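Local coordinates for 3,4-dihydroxy-2-butanone 4-phosphate synthase (Acinetobacter baumannii, PDB 6MNZ), which probably converts D-ribulose 5-phosphate to formate and 3,4-dihydroxy-2-butanone 4-phosphate, a magnesium- or manganese-dependent step of riboflavin biosynthesis, at residues Glu340-Leu345 / Glu360-Val365; Glu207-Arg212 / Leu223-Glu228; Gly230-His235 / Gly294-Gln299. All blocks are in the same frame, centred on the assembly; numbering follows the deposited sequence.

Contact 1 (Glu340-Leu345 / Glu360-Val365); sequences EKMKLL and EVVEYV
M342 pairs with V362 and L344 with V365 in a parallel β-ladder, the end-to-end directions of the touching parts lying 16° apart. The pairing adds the edge strand 362-365 to the mixed β-sheet of the GTP cyclohydrolase II-like domain. One more residue separates V362 from V365 than M342 from L344, the extra residue falling at E363, where the chain turns a corner. Two backbone bonds hold the strands on either side of this break: M342 N donates to V361 O at 2.6 Å, and L344 N to Y364 O at 2.9 Å. The ladder then goes on past the segment, L344 being backbone-bonded to T366, while strand 248-253 occupies the other edge of 342-344.

M342, L344, V362 and V365 share one side of the sheet. The thioether chain of M342 bends at its last torsion (chi3 -67°), which places the terminal methyl near V362, CE lying 4.1 Å from V362 CG2. L344 crosses V362 at about a right angle. Its CD1 meets both valine methyls, at 4.0 Å from V362 CG2 and 4.1 Å from V362 CG1, and L344 CB rests 3.9 Å from V365 CG1. V250 of the adjoining strand touches M342 and L344, so this apolar layer continues into the sheet.

Nearer the start of the segments, the K341 methylenes CG and CD approach the carboxylate oxygen OE2 of E363. The other face carries K343 and Y364. With CG anti to the backbone N (chi1 157°) and an extended chain, K343 runs alongside the tyrosine in the same direction. Methylene against aromatic carbon makes the contact, with K343 CD 3.6 Å from Y364 CD2.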
loop_
_atom_site.group_PDB
_atom_site.type_symbol
_atom_site.label_atom_id
_atom_site.label_comp_id
_atom_site.label_asym_id
_atom_site.label_seq_id
_atom_site.Cartn_x
_atom_site.Cartn_y
_atom_site.Cartn_z
ATOM N N GLU A 340 3.466 -33.029 14.323
ATOM C CA GLU A 340 2.485 -34.096 14.160
ATOM C C GLU A 340 1.409 -34.110 15.235
ATOM O O GLU A 340 0.315 -34.626 14.974
ATOM C CB GLU A 340 3.180 -35.467 14.142
ATOM C CG GLU A 340 2.312 -36.600 13.606
ATOM C CD GLU A 340 2.993 -37.954 13.689
ATOM O OE1 GLU A 340 2.280 -38.979 13.691
ATOM O OE2 GLU A 340 4.239 -37.993 13.770
ATOM N N LYS A 341 1.662 -33.541 16.412
ATOM C CA LYS A 341 0.669 -33.470 17.475
ATOM C C LYS A 341 0.890 -32.174 18.237
ATOM O O LYS A 341 2.015 -31.886 18.656
ATOM C CB LYS A 341 0.783 -34.669 18.423
ATOM C CG LYS A 341 0.379 -36.003 17.810
ATOM C CD LYS A 341 0.547 -37.143 18.806
ATOM C CE LYS A 341 0.381 -38.499 18.137
ATOM N NZ LYS A 341 0.637 -39.627 19.078
ATOM N N MET A 342 -0.176 -31.396 18.413
ATOM C CA MET A 342 -0.060 -29.984 18.745
ATOM C C MET A 342 -0.737 -29.707 20.077
ATOM O O MET A 342 -1.798 -30.261 20.379
ATOM C CB MET A 342 -0.689 -29.087 17.673
ATOM C CG MET A 342 0.215 -28.797 16.488
ATOM S SD MET A 342 -0.462 -27.535 15.391
ATOM C CE MET A 342 -1.908 -28.357 14.722
ATOM N N LYS A 343 -0.243 -28.670 20.746
ATOM C CA LYS A 343 -0.950 -28.010 21.840
ATOM C C LYS A 343 -1.193 -26.562 21.427
ATOM O O LYS A 343 -0.274 -25.739 21.453
ATOM C CB LYS A 343 -0.141 -28.110 23.130
ATOM C CG LYS A 343 -0.446 -27.049 24.171
ATOM C CD LYS A 343 0.261 -27.379 25.480
ATOM C CE LYS A 343 0.551 -26.134 26.302
ATOM N NZ LYS A 343 1.300 -26.462 27.547
ATOM N N LEU A 344 -2.401 -26.282 20.945
ATOM C CA LEU A 344 -2.696 -24.993 20.334
ATOM C C LEU A 344 -2.957 -23.948 21.411
ATOM O O LEU A 344 -3.797 -24.151 22.295
ATOM C CB LEU A 344 -3.907 -25.092 19.408
ATOM C CG LEU A 344 -3.753 -25.849 18.088
ATOM C CD1 LEU A 344 -5.016 -25.698 17.247
ATOM C CD2 LEU A 344 -2.539 -25.376 17.311
ATOM N N LEU A 345 -2.361 -22.772 21.234
ATOM C CA LEU A 345 -2.651 -21.615 22.064
ATOM C C LEU A 345 -3.744 -20.730 21.472
ATOM O O LEU A 345 -3.852 -19.557 21.848
ATOM C CB LEU A 345 -1.376 -20.797 22.280
ATOM C CG LEU A 345 -0.156 -21.598 22.741
ATOM C CD1 LEU A 345 0.971 -20.664 23.153
ATOM C CD2 LEU A 345 -0.524 -22.536 23.882
ATOM N N GLU A 360 -4.743 -36.357 13.200
ATOM C CA GLU A 360 -5.623 -35.465 13.945
ATOM C C GLU A 360 -4.827 -34.760 15.038
ATOM O O GLU A 360 -4.400 -35.400 16.005
ATOM C CB GLU A 360 -6.778 -36.264 14.568
ATOM C CG GLU A 360 -7.447 -35.627 15.791
ATOM C CD GLU A 360 -8.460 -36.552 16.450
ATOM O OE1 GLU A 360 -8.654 -37.675 15.939
ATOM O OE2 GLU A 360 -8.901 -36.242 17.577
ATOM N N VAL A 361 -4.339 -33.558 14.707
ATOM C CA VAL A 361 -3.119 -33.043 15.320
ATOM C C VAL A 361 -3.354 -32.468 16.706
ATOM O O VAL A 361 -2.406 -32.368 17.495
ATOM C CB VAL A 361 -2.478 -31.916 14.488
ATOM C CG1 VAL A 361 -1.204 -31.442 15.139
ATOM C CG2 VAL A 361 -2.179 -32.362 13.091
ATOM N N VAL A 362 -4.608 -32.252 17.084
ATOM C CA VAL A 362 -4.958 -31.436 18.240
ATOM C C VAL A 362 -5.586 -32.347 19.285
ATOM O O VAL A 362 -6.590 -33.017 19.013
ATOM C CB VAL A 362 -5.900 -30.285 17.857
ATOM C CG1 VAL A 362 -6.025 -29.297 19.006
ATOM C CG2 VAL A 362 -5.394 -29.584 16.604
ATOM N N GLU A 363 -5.000 -32.361 20.483
ATOM C CA GLU A 363 -5.659 -32.897 21.666
ATOM C C GLU A 363 -5.952 -31.842 22.717
ATOM O O GLU A 363 -6.854 -32.042 23.536
ATOM C CB GLU A 363 -4.797 -33.995 22.307
ATOM C CG GLU A 363 -4.637 -35.234 21.447
ATOM C CD GLU A 363 -3.528 -35.095 20.421
ATOM O OE1 GLU A 363 -2.821 -34.065 20.436
ATOM O OE2 GLU A 363 -3.351 -36.026 19.608
ATOM N N TYR A 364 -5.269 -30.703 22.663
ATOM C CA TYR A 364 -5.212 -29.761 23.777
ATOM C C TYR A 364 -5.153 -28.375 23.151
ATOM O O TYR A 364 -4.152 -28.023 22.520
ATOM C CB TYR A 364 -3.991 -30.043 24.651
ATOM C CG TYR A 364 -3.841 -29.189 25.893
ATOM C CD1 TYR A 364 -4.956 -28.685 26.551
ATOM C CD2 TYR A 364 -2.627 -29.164 26.569
ATOM C CE1 TYR A 364 -4.839 -28.070 27.789
ATOM C CE2 TYR A 364 -2.494 -28.524 27.782
ATOM C CZ TYR A 364 -3.593 -27.937 28.365
ATOM O OH TYR A 364 -3.442 -27.215 29.527
ATOM N N VAL A 365 -6.219 -27.597 23.311
ATOM C CA VAL A 365 -6.174 -26.161 23.070
ATOM C C VAL A 365 -6.018 -25.471 24.415
ATOM O O VAL A 365 -6.778 -25.740 25.354
ATOM C CB VAL A 365 -7.433 -25.675 22.332
ATOM C CG1 VAL A 365 -7.397 -26.107 20.870
ATOM C CG2 VAL A 365 -8.696 -26.197 23.000
#

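Contact 2 (Glu207-Arg212 / Leu223-Glu228); sequences ERLDQR and LYRYRE
L223 pairs with R212 across an antiparallel β-hairpin, strands 206-215 and 220-228, which forms one end of the sheet in the GTP cyclohydrolase II-like domain. L223 N donates to R212 O at 2.7 Å, and the CB atoms of the pair touch on the sheet face that also carries R225 and R227.

Y224 points to the other face. Q211 lies alongside it, CG over the centre of the ring at 4.2 Å from the centroid, and the amide stacks with its plane 26° from that of the ring. R208 NH2 comes up to the edge of the same ring near its plane, while NH1 of that arginine is salt-bridged to D336.

R225 faces two residues, L209 and D210, where the opposite strand makes a β-bulge. Its carbonyl accepts from L209 N, whereas the bond from R225 N to D210 O is weak. Between the side chains, R225 NH1 meets the syn lone pair of D210 OD2 in a salt bridge of 3.0 Å. The D210 CG sits between backbone N and carbonyl carbon (chi1 61°), and the carboxylate is turned 48° against the guanidinium.

Y226 is the non-hydrogen-bonded partner of R208 and packs against it, with ring atom CE2 3.6 Å from R208 CB. Its hydroxyl bonds to D336, the acid that also holds the arginine.

R227 and E207 form a hydrogen-bonded pair: R227 N to E207 O is 2.7 Å and E207 N to R227 O 2.8 Å. L209 crosses the R227 side chain at about a right angle, its CD1 lying over one face of the guanidinium toward the rim.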
loop_
_atom_site.group_PDB
_atom_site.type_symbol
_atom_site.label_atom_id
_atom_site.label_comp_id
_atom_site.label_asym_id
_atom_site.label_seq_id
_atom_site.Cartn_x
_atom_site.Cartn_y
_atom_site.Cartn_z
ATOM N N GLU A 207 7.162 -22.693 0.553
ATOM C CA GLU A 207 8.549 -23.136 0.556
ATOM C C GLU A 207 9.368 -22.265 1.499
ATOM O O GLU A 207 9.271 -21.035 1.461
ATOM C CB GLU A 207 9.150 -23.095 -0.852
ATOM C CG GLU A 207 10.624 -23.456 -0.908
ATOM C CD GLU A 207 11.251 -23.126 -2.247
ATOM O OE1 GLU A 207 10.500 -22.729 -3.164
ATOM O OE2 GLU A 207 12.493 -23.005 -2.298
ATOM N N ARG A 208 10.280 -22.905 2.227
ATOM C CA ARG A 208 11.199 -22.220 3.122
ATOM C C ARG A 208 12.339 -21.561 2.348
ATOM O O ARG A 208 12.761 -22.030 1.286
ATOM C CB ARG A 208 11.771 -23.191 4.156
ATOM C CG ARG A 208 12.498 -24.385 3.563
ATOM C CD ARG A 208 12.512 -25.549 4.539
ATOM N NE ARG A 208 13.260 -25.226 5.749
ATOM C CZ ARG A 208 13.380 -26.033 6.798
ATOM N NH1 ARG A 208 12.780 -27.217 6.798
ATOM N NH2 ARG A 208 14.284 -25.761 7.729
ATOM N N LEU A 209 12.931 -20.543 2.974
ATOM C CA LEU A 209 13.991 -19.753 2.361
ATOM C C LEU A 209 15.340 -19.992 3.027
ATOM O O LEU A 209 16.311 -20.346 2.352
ATOM C CB LEU A 209 13.630 -18.261 2.423
ATOM C CG LEU A 209 12.406 -17.782 1.643
ATOM C CD1 LEU A 209 12.476 -16.273 1.455
ATOM C CD2 LEU A 209 12.290 -18.476 0.297
ATOM N N ASP A 210 15.440 -19.768 4.334
ATOM C CA ASP A 210 16.715 -19.862 5.031
ATOM C C ASP A 210 16.441 -20.013 6.517
ATOM O O ASP A 210 15.442 -19.503 7.031
ATOM C CB ASP A 210 17.594 -18.634 4.775
ATOM C CG ASP A 210 16.952 -17.350 5.251
ATOM O OD1 ASP A 210 17.414 -16.792 6.268
ATOM O OD2 ASP A 210 15.989 -16.893 4.600
ATOM N N GLN A 211 17.343 -20.710 7.200
ATOM C CA GLN A 211 17.279 -20.852 8.645
ATOM C C GLN A 211 18.287 -19.925 9.312
ATOM O O GLN A 211 19.396 -19.719 8.815
ATOM C CB GLN A 211 17.546 -22.298 9.066
ATOM C CG GLN A 211 17.026 -22.638 10.455
ATOM C CD GLN A 211 17.066 -24.125 10.753
ATOM O OE1 GLN A 211 16.971 -24.952 9.846
ATOM N NE2 GLN A 211 17.057 -24.467 12.036
ATOM N N ARG A 212 17.906 -19.419 10.481
ATOM C CA ARG A 212 18.709 -18.463 11.227
ATOM C C ARG A 212 18.544 -18.758 12.710
ATOM O O ARG A 212 17.601 -19.436 13.126
ATOM C CB ARG A 212 18.304 -17.016 10.917
ATOM C CG ARG A 212 18.835 -16.482 9.595
ATOM C CD ARG A 212 18.097 -15.219 9.172
ATOM N NE ARG A 212 18.388 -14.090 10.054
ATOM C CZ ARG A 212 19.466 -13.318 9.956
ATOM N NH1 ARG A 212 20.382 -13.558 9.025
ATOM N NH2 ARG A 212 19.645 -12.318 10.809
ATOM N N LEU A 223 14.911 -19.119 13.233
ATOM C CA LEU A 223 14.067 -18.382 12.298
ATOM C C LEU A 223 13.973 -19.169 10.996
ATOM O O LEU A 223 14.905 -19.149 10.188
ATOM C CB LEU A 223 14.633 -16.987 12.047
ATOM C CG LEU A 223 13.628 -15.847 11.912
ATOM C CD1 LEU A 223 13.063 -15.477 13.271
ATOM C CD2 LEU A 223 14.284 -14.643 11.255
ATOM N N TYR A 224 12.776 -19.665 10.698
ATOM C CA TYR A 224 12.460 -20.236 9.392
ATOM C C TYR A 224 11.671 -19.207 8.590
ATOM O O TYR A 224 10.600 -18.768 9.019
ATOM C CB TYR A 224 11.677 -21.539 9.551
ATOM C CG TYR A 224 12.418 -22.612 10.323
ATOM C CD1 TYR A 224 12.730 -23.827 9.726
ATOM C CD2 TYR A 224 12.647 -22.484 11.688
ATOM C CE1 TYR A 224 13.300 -24.856 10.456
ATOM C CE2 TYR A 224 13.331 -23.458 12.393
ATOM C CZ TYR A 224 13.648 -24.646 11.771
ATOM O OH TYR A 224 14.252 -25.656 12.483
ATOM N N ARG A 225 12.269 -18.722 7.502
ATOM C CA ARG A 225 11.586 -17.849 6.555
ATOM C C ARG A 225 10.957 -18.671 5.436
ATOM O O ARG A 225 11.656 -19.398 4.725
ATOM C CB ARG A 225 12.565 -16.824 5.976
ATOM C CG ARG A 225 12.886 -15.677 6.925
ATOM C CD ARG A 225 14.147 -14.928 6.510
ATOM N NE ARG A 225 13.841 -13.681 5.812
ATOM C CZ ARG A 225 13.961 -13.496 4.499
ATOM N NH1 ARG A 225 14.428 -14.462 3.714
ATOM N NH2 ARG A 225 13.676 -12.311 3.977
ATOM N N TYR A 226 9.658 -18.473 5.221
ATOM C CA TYR A 226 8.911 -19.179 4.189
ATOM C C TYR A 226 8.347 -18.195 3.173
ATOM O O TYR A 226 8.118 -17.022 3.480
ATOM C CB TYR A 226 7.769 -19.995 4.799
ATOM C CG TYR A 226 8.237 -21.164 5.631
ATOM C CD1 TYR A 226 8.545 -21.006 6.975
ATOM C CD2 TYR A 226 8.383 -22.424 5.071
ATOM C CE1 TYR A 226 8.850 -22.096 7.764
ATOM C CE2 TYR A 226 8.660 -23.521 5.858
ATOM C CZ TYR A 226 9.002 -23.334 7.179
ATOM O OH TYR A 226 9.473 -24.394 7.919
ATOM N N ARG A 227 8.118 -18.689 1.957
ATOM C CA ARG A 227 7.383 -17.954 0.936
ATOM C C ARG A 227 6.347 -18.862 0.291
ATOM O O ARG A 227 6.644 -20.013 -0.045
ATOM C CB ARG A 227 8.331 -17.401 -0.134
ATOM C CG ARG A 227 8.675 -15.931 0.040
ATOM C CD ARG A 227 9.080 -15.295 -1.281
ATOM N NE ARG A 227 10.363 -15.797 -1.768
ATOM C CZ ARG A 227 11.533 -15.199 -1.564
ATOM N NH1 ARG A 227 11.618 -14.133 -0.776
ATOM N NH2 ARG A 227 12.639 -15.725 -2.073
ATOM N N GLU A 228 5.172 -18.301 0.015
ATOM C CA GLU A 228 4.088 -19.018 -0.642
ATOM C C GLU A 228 3.964 -18.594 -2.101
ATOM O O GLU A 228 4.405 -17.510 -2.491
ATOM C CB GLU A 228 2.754 -18.786 0.069
ATOM C CG GLU A 228 1.656 -19.719 -0.416
ATOM C CD GLU A 228 0.321 -19.456 0.243
ATOM O OE1 GLU A 228 -0.024 -18.266 0.398
ATOM O OE2 GLU A 228 -0.501 -20.397 0.271
#

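Contact 3 (Gly230-His235 / Gly294-Gln299); sequences GNPDIH and GQDHLQ
P232 meets D296 where two irregular loops pass each other, with D296 OD1 2.6 Å from P232 O. The proline also touches H139, and its side chain is about 8 Å from that of R140, a predicted D-ribulose 5-phosphate-binding residue, so the loop lies near the presumed substrate site.

D233 contributes its CB, 4.2 Å from G294 O. Its carboxylate is directed elsewhere: CG stands between the backbone N and the carbonyl carbon (chi1 43°), and OD1 accepts a hydrogen bond from E228 N.

I234 meets the other loop through its backbone, O lying 3.5 Å from G294 CA, an approach that glycine, having no side chain, leaves open. The isoleucine side chain turns away from that loop and packs on R225 and R227.

H235 brings its imidazole to the start of the second loop, with ND1 3.0 Å from G294 N. Beyond this point the second loop reaches the dimer interface, where Q295 N bonds to D300 of the second subunit and H297 stacks on H297 of that subunit. H235 itself is backbone-bonded to Y226 of strand 220-228, and its ring packs against V329 and I333 of helix 320-336.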
loop_
_atom_site.group_PDB
_atom_site.type_symbol
_atom_site.label_atom_id
_atom_site.label_comp_id
_atom_site.label_asym_id
_atom_site.label_seq_id
_atom_site.Cartn_x
_atom_site.Cartn_y
_atom_site.Cartn_z
ATOM N N GLY A 230 2.886 -17.066 -5.370
ATOM C CA GLY A 230 2.244 -15.802 -5.628
ATOM C C GLY A 230 2.754 -14.650 -4.789
ATOM O O GLY A 230 2.670 -13.500 -5.232
ATOM N N ASN A 231 3.398 -14.937 -3.654
ATOM C CA ASN A 231 4.299 -14.006 -2.987
ATOM C C ASN A 231 3.655 -12.632 -2.848
ATOM O O ASN A 231 4.122 -11.659 -3.452
ATOM C CB ASN A 231 5.614 -13.904 -3.762
ATOM C CG ASN A 231 6.571 -12.902 -3.156
ATOM O OD1 ASN A 231 7.347 -13.238 -2.263
ATOM N ND2 ASN A 231 6.392 -11.634 -3.507
ATOM N N PRO A 232 2.632 -12.492 -2.000
ATOM C CA PRO A 232 2.455 -11.250 -1.234
ATOM C C PRO A 232 3.152 -11.227 0.120
ATOM O O PRO A 232 2.744 -10.448 0.986
ATOM C CB PRO A 232 0.926 -11.183 -1.050
ATOM C CG PRO A 232 0.345 -12.305 -1.871
ATOM C CD PRO A 232 1.424 -13.325 -1.968
ATOM N N ASP A 233 4.064 -12.159 0.386
ATOM C CA ASP A 233 4.316 -12.607 1.748
ATOM C C ASP A 233 5.796 -12.918 1.896
ATOM O O ASP A 233 6.460 -13.309 0.934
ATOM C CB ASP A 233 3.476 -13.845 2.076
ATOM C CG ASP A 233 3.469 -14.853 0.942
ATOM O OD1 ASP A 233 4.569 -15.224 0.474
ATOM O OD2 ASP A 233 2.378 -15.348 0.589
ATOM N N ILE A 234 6.306 -12.757 3.113
ATOM C CA ILE A 234 7.341 -13.628 3.658
ATOM C C ILE A 234 6.883 -14.115 5.031
ATOM O O ILE A 234 6.524 -13.299 5.888
ATOM C CB ILE A 234 8.699 -12.905 3.733
ATOM C CG1 ILE A 234 9.786 -13.838 4.265
ATOM C CG2 ILE A 234 8.566 -11.638 4.549
ATOM C CD1 ILE A 234 10.310 -14.787 3.213
ATOM N N HIS A 235 6.691 -15.424 5.160
ATOM C CA HIS A 235 6.190 -16.022 6.390
ATOM C C HIS A 235 7.339 -16.514 7.262
ATOM O O HIS A 235 8.336 -17.045 6.767
ATOM C CB HIS A 235 5.246 -17.187 6.086
ATOM C CG HIS A 235 4.195 -16.863 5.072
ATOM N ND1 HIS A 235 2.965 -16.349 5.417
ATOM C CD2 HIS A 235 4.143 -17.096 3.740
ATOM C CE1 HIS A 235 2.269 -16.118 4.319
ATOM N NE2 HIS A 235 2.932 -16.624 3.296
ATOM N N GLY A 294 2.773 -13.584 6.656
ATOM C CA GLY A 294 3.110 -12.362 5.955
ATOM C C GLY A 294 1.862 -11.653 5.458
ATOM O O GLY A 294 0.925 -12.272 4.953
ATOM N N GLN A 295 1.855 -10.331 5.621
ATOM C CA GLN A 295 0.801 -9.470 5.106
ATOM C C GLN A 295 1.445 -8.394 4.245
ATOM O O GLN A 295 2.558 -7.947 4.531
ATOM C CB GLN A 295 0.014 -8.815 6.253
ATOM C CG GLN A 295 -1.446 -9.221 6.359
ATOM C CD GLN A 295 -2.196 -8.402 7.398
ATOM O OE1 GLN A 295 -1.975 -8.559 8.598
ATOM N NE2 GLN A 295 -2.948 -7.410 6.934
ATOM N N ASP A 296 0.759 -8.007 3.167
ATOM C CA ASP A 296 1.294 -6.953 2.312
ATOM C C ASP A 296 1.469 -5.655 3.081
ATOM O O ASP A 296 2.487 -4.973 2.922
ATOM C CB ASP A 296 0.376 -6.734 1.112
ATOM C CG ASP A 296 0.259 -7.961 0.241
ATOM O OD1 ASP A 296 1.307 -8.571 -0.049
ATOM O OD2 ASP A 296 -0.880 -8.365 -0.077
ATOM N N HIS A 297 0.603 -5.416 4.062
ATOM C CA HIS A 297 0.750 -4.316 5.001
ATOM C C HIS A 297 0.115 -4.735 6.316
ATOM O O HIS A 297 -0.837 -5.521 6.338
ATOM C CB HIS A 297 0.104 -3.029 4.474
ATOM C CG HIS A 297 0.640 -2.582 3.149
ATOM N ND1 HIS A 297 1.975 -2.314 2.937
ATOM C CD2 HIS A 297 0.027 -2.405 1.954
ATOM C CE1 HIS A 297 2.162 -1.994 1.669
ATOM N NE2 HIS A 297 0.995 -2.032 1.053
ATOM N N LEU A 298 0.645 -4.205 7.412
ATOM C CA LEU A 298 0.048 -4.393 8.728
ATOM C C LEU A 298 -0.735 -3.144 9.107
ATOM O O LEU A 298 -0.200 -2.031 9.060
ATOM C CB LEU A 298 1.121 -4.684 9.777
ATOM C CG LEU A 298 1.831 -6.035 9.671
ATOM C CD1 LEU A 298 2.843 -6.194 10.797
ATOM C CD2 LEU A 298 0.829 -7.181 9.686
ATOM N N GLN A 299 -2.004 -3.330 9.460
ATOM C CA GLN A 299 -2.855 -2.201 9.800
ATOM C C GLN A 299 -2.217 -1.382 10.912
ATOM O O GLN A 299 -1.677 -1.928 11.878
ATOM C CB GLN A 299 -4.241 -2.682 10.233
ATOM C CG GLN A 299 -5.213 -1.550 10.531
ATOM C CD GLN A 299 -6.598 -2.042 10.902
ATOM O OE1 GLN A 299 -6.749 -3.134 11.448
ATOM N NE2 GLN A 299 -7.586 -1.166 10.771
#

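How the contacts relate
Following the chain, contact 2 comes first and closes the ten-residue end of hairpin 206-215/220-228, the rest of both strands and their turn. Contact 3 spans 58 residues, joining the loop between strands 220-228 and 235-239 to the one after strand 290-292, which goes on to the second subunit. Contact 1 closes a 14-residue connection without helix or strand near the C terminus. The three follow in series, none nesting or crossing. Contacts 2 and 3 adjoin, L209 packing on I234. Contact 1 is remote, its centre about 23 Å from that of contact 2 and about 26 Å from that of contact 3. Contacts 1 and 2 pair the outermost strands of one mixed sheet with their inner neighbours.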